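Hypothetical protein PA2201 (Pseudomonas aeruginosa, PDB 2FEF) is of unknown function but is probably an immunity protein of the PoNi type, protecting the bacterium against PoNe-class DNase toxins. Local coordinates at residues E259-G264 and P278-D283. Numbering follows the deposited sequence.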
ATOM      1  N   GLU B 259      13.583  20.317 -18.847  1.00 25.55           N
ATOM      2  CA  GLU B 259      14.280  20.344 -20.123  1.00 24.95           C
ATOM      3  C   GLU B 259      15.054  21.669 -20.326  1.00 25.48           C
ATOM      4  O   GLU B 259      16.234  21.644 -20.665  1.00 25.01           O
ATOM      5  CB  GLU B 259      13.354  20.020 -21.307  1.00 25.13           C
ATOM      6  CG  GLU B 259      12.350  21.080 -21.846  1.00 24.90           C
ATOM      7  CD  GLU B 259      11.242  21.463 -20.895  1.00 27.11           C
ATOM      8  OE1 GLU B 259      11.560  21.921 -19.772  1.00 31.82           O
ATOM      9  OE2 GLU B 259      10.053  21.428 -21.279  1.00 27.66           O
ATOM     10  N   VAL B 260      14.383  22.788 -20.108  1.00 24.94           N
ATOM     11  CA  VAL B 260      15.023  24.126 -20.243  1.00 24.56           C
ATOM     12  C   VAL B 260      16.180  24.266 -19.236  1.00 25.25           C
ATOM     13  O   VAL B 260      17.275  24.747 -19.576  1.00 24.86           O
ATOM     14  CB  VAL B 260      14.002  25.276 -20.057  1.00 25.18           C
ATOM     15  CG1 VAL B 260      14.661  26.672 -20.263  1.00 23.33           C
ATOM     16  CG2 VAL B 260      12.837  25.117 -21.012  1.00 24.11           C
ATOM     17  N   SER B 261      15.929  23.865 -17.995  1.00 24.18           N
ATOM     18  CA  SER B 261      16.977  23.949 -16.967  1.00 24.70           C
ATOM     19  C   SER B 261      18.188  23.083 -17.345  1.00 24.62           C
ATOM     20  O   SER B 261      19.329  23.559 -17.255  1.00 25.07           O
ATOM     21  CB  SER B 261      16.422  23.584 -15.581  1.00 24.24           C
ATOM     22  OG  SER B 261      15.172  24.271 -15.366  1.00 24.75           O
ATOM     23  N   ALA B 262      17.950  21.843 -17.812  1.00 24.41           N
ATOM     24  CA  ALA B 262      19.067  20.966 -18.208  1.00 23.40           C
ATOM     25  C   ALA B 262      19.798  21.532 -19.425  1.00 23.37           C
ATOM     26  O   ALA B 262      21.026  21.473 -19.516  1.00 22.22           O
ATOM     27  CB  ALA B 262      18.572  19.537 -18.451  1.00 23.57           C
ATOM     28  N   LEU B 263      19.060  22.130 -20.357  1.00 23.97           N
ATOM     29  CA  LEU B 263      19.721  22.772 -21.512  1.00 25.26           C
ATOM     30  C   LEU B 263      20.665  23.898 -21.081  1.00 25.44           C
ATOM     31  O   LEU B 263      21.717  24.092 -21.691  1.00 26.16           O
ATOM     32  CB  LEU B 263      18.681  23.262 -22.559  1.00 25.82           C
ATOM     33  CG  LEU B 263      17.939  22.151 -23.317  1.00 26.82           C
ATOM     34  CD1 LEU B 263      16.651  22.664 -24.017  1.00 28.44           C
ATOM     35  CD2 LEU B 263      18.864  21.434 -24.309  1.00 25.68           C
ATOM     36  N   GLY B 264      20.318  24.618 -20.016  1.00 26.38           N
ATOM     37  CA  GLY B 264      21.204  25.640 -19.458  1.00 26.46           C
ATOM     38  C   GLY B 264      22.550  25.092 -18.969  1.00 26.74           C
ATOM     39  O   GLY B 264      23.600  25.710 -19.172  1.00 27.14           O
ATOM     40  N   PRO B 278       8.976  30.857 -12.557  1.00 23.50           N
ATOM     41  CA  PRO B 278       8.746  30.013 -11.382  1.00 24.38           C
ATOM     42  C   PRO B 278       8.871  28.515 -11.679  1.00 24.74           C
ATOM     43  O   PRO B 278       8.846  27.693 -10.744  1.00 24.57           O
ATOM     44  CB  PRO B 278       7.315  30.357 -10.962  1.00 25.58           C
ATOM     45  CG  PRO B 278       6.701  31.033 -12.128  1.00 26.28           C
ATOM     46  CD  PRO B 278       7.783  31.650 -12.927  1.00 24.66           C
ATOM     47  N   HIS B 279       9.058  28.190 -12.958  1.00 24.29           N
ATOM     48  CA  HIS B 279       9.186  26.796 -13.414  1.00 24.14           C
ATOM     49  C   HIS B 279      10.633  26.400 -13.728  1.00 23.92           C
ATOM     50  O   HIS B 279      10.905  25.246 -14.024  1.00 24.24           O
ATOM     51  CB  HIS B 279       8.281  26.563 -14.632  1.00 23.79           C
ATOM     52  CG  HIS B 279       6.841  26.937 -14.387  1.00 23.23           C
ATOM     53  ND1 HIS B 279       5.910  26.055 -13.865  1.00 22.98           N
ATOM     54  CD2 HIS B 279       6.194  28.116 -14.540  1.00 24.63           C
ATOM     55  CE1 HIS B 279       4.750  26.676 -13.731  1.00 23.36           C
ATOM     56  NE2 HIS B 279       4.892  27.918 -14.146  1.00 21.95           N
ATOM     57  N   TYR B 280      11.561  27.354 -13.665  1.00 23.62           N
ATOM     58  CA  TYR B 280      12.959  27.112 -14.008  1.00 24.42           C
ATOM     59  C   TYR B 280      13.743  26.717 -12.754  1.00 24.35           C
ATOM     60  O   TYR B 280      13.612  27.339 -11.685  1.00 25.30           O
ATOM     61  CB  TYR B 280      13.574  28.422 -14.605  1.00 23.77           C
ATOM     62  CG  TYR B 280      14.969  28.263 -15.172  1.00 23.37           C
ATOM     63  CD1 TYR B 280      15.176  27.625 -16.397  1.00 23.49           C
ATOM     64  CD2 TYR B 280      16.088  28.771 -14.491  1.00 23.98           C
ATOM     65  CE1 TYR B 280      16.452  27.467 -16.915  1.00 23.99           C
ATOM     66  CE2 TYR B 280      17.370  28.634 -15.007  1.00 24.88           C
ATOM     67  CZ  TYR B 280      17.547  27.986 -16.235  1.00 22.00           C
ATOM     68  OH  TYR B 280      18.824  27.840 -16.746  1.00 24.50           O
ATOM     69  N   LEU B 281      14.634  25.752 -12.880  1.00 24.18           N
ATOM     70  CA  LEU B 281      15.378  25.276 -11.700  1.00 23.89           C
ATOM     71  C   LEU B 281      16.778  25.875 -11.634  1.00 24.63           C
ATOM     72  O   LEU B 281      17.788  25.150 -11.664  1.00 23.58           O
ATOM     73  CB  LEU B 281      15.436  23.728 -11.740  1.00 23.35           C
ATOM     74  CG  LEU B 281      14.049  23.097 -11.525  1.00 25.38           C
ATOM     75  CD1 LEU B 281      14.027  21.657 -12.107  1.00 25.45           C
ATOM     76  CD2 LEU B 281      13.718  23.110 -10.039  1.00 29.53           C
ATOM     77  N   GLY B 282      16.834  27.202 -11.501  1.00 24.38           N
ATOM     78  CA  GLY B 282      18.111  27.922 -11.433  1.00 25.33           C
ATOM     79  C   GLY B 282      19.069  27.404 -10.378  1.00 24.98           C
ATOM     80  O   GLY B 282      20.262  27.324 -10.635  1.00 24.61           O
ATOM     81  N   ASP B 283      18.562  27.026  -9.198  1.00 24.84           N
ATOM     82  CA  ASP B 283      19.471  26.575  -8.115  1.00 25.66           C
ATOM     83  C   ASP B 283      20.152  25.263  -8.465  1.00 24.50           C
ATOM     84  O   ASP B 283      21.259  24.973  -8.000  1.00 22.89           O
ATOM     85  CB  ASP B 283      18.776  26.492  -6.732  1.00 26.41           C
ATOM     86  CG  ASP B 283      17.961  25.205  -6.546  1.00 29.17           C
ATOM     87  OD1 ASP B 283      16.841  25.114  -7.106  1.00 33.18           O
ATOM     88  OD2 ASP B 283      18.441  24.293  -5.822  1.00 30.44           O
TER
HETATM   89  O   HOH W   1      18.556  27.227 -19.528  1.00 44.52           O
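Ser261 and Leu281 are joined by a nearly straight hydrogen bond. Leu281 N donates to Ser261 OG over 2.9 Å, with an N-H...O angle of 170°. Ser261 OG lies beside its own backbone N and anti to the carbonyl carbon (chi1 -46°). There it also bonds to Ala257 O, one turn back along the chain. The buried hydroxyl therefore links the first turn of helix 258-267 to the backbone at the N-cap of helix 282-292. Leu281 CB packs against the same hydroxyl, 3.7 Å from Ser261 OG.

The Tyr280 ring runs beside the helical turn that carries Val260, Ser261 and Gly264. Ser261 OG approaches the ring obliquely, 3.5 Å from Tyr280 CD1. Ser261 CA lies 3.6 Å from Tyr280 CE1. Val260 meets the ring at its edge, near the ring plane, with CG1 3.9 Å from Tyr280 CE1. The two side chains cross at about a right angle.

At the far end of the ring, Tyr280 OH passes Gly264 CA. A water donates to Val260 O at 2.8 Å and to Tyr280 OH at 2.9 Å, so it bridges the phenol to the helix backbone. Asp271 OD2 is also hydrogen-bonded to Tyr280 OH, and with the water it holds the polar end of a buried ring. Leu274 touches Val260 and Tyr280, and Val285 touches Ser261 and Tyr280.

Leu281 occupies the N-cap position of helix 282-292. A serine side chain of one helix thus accepts the backbone N-H of the N-cap residue of another, in an all-helical fold and within the PoNi C-terminal family region. The bond ties the entry to helix 282-292 onto the side of helix 258-267.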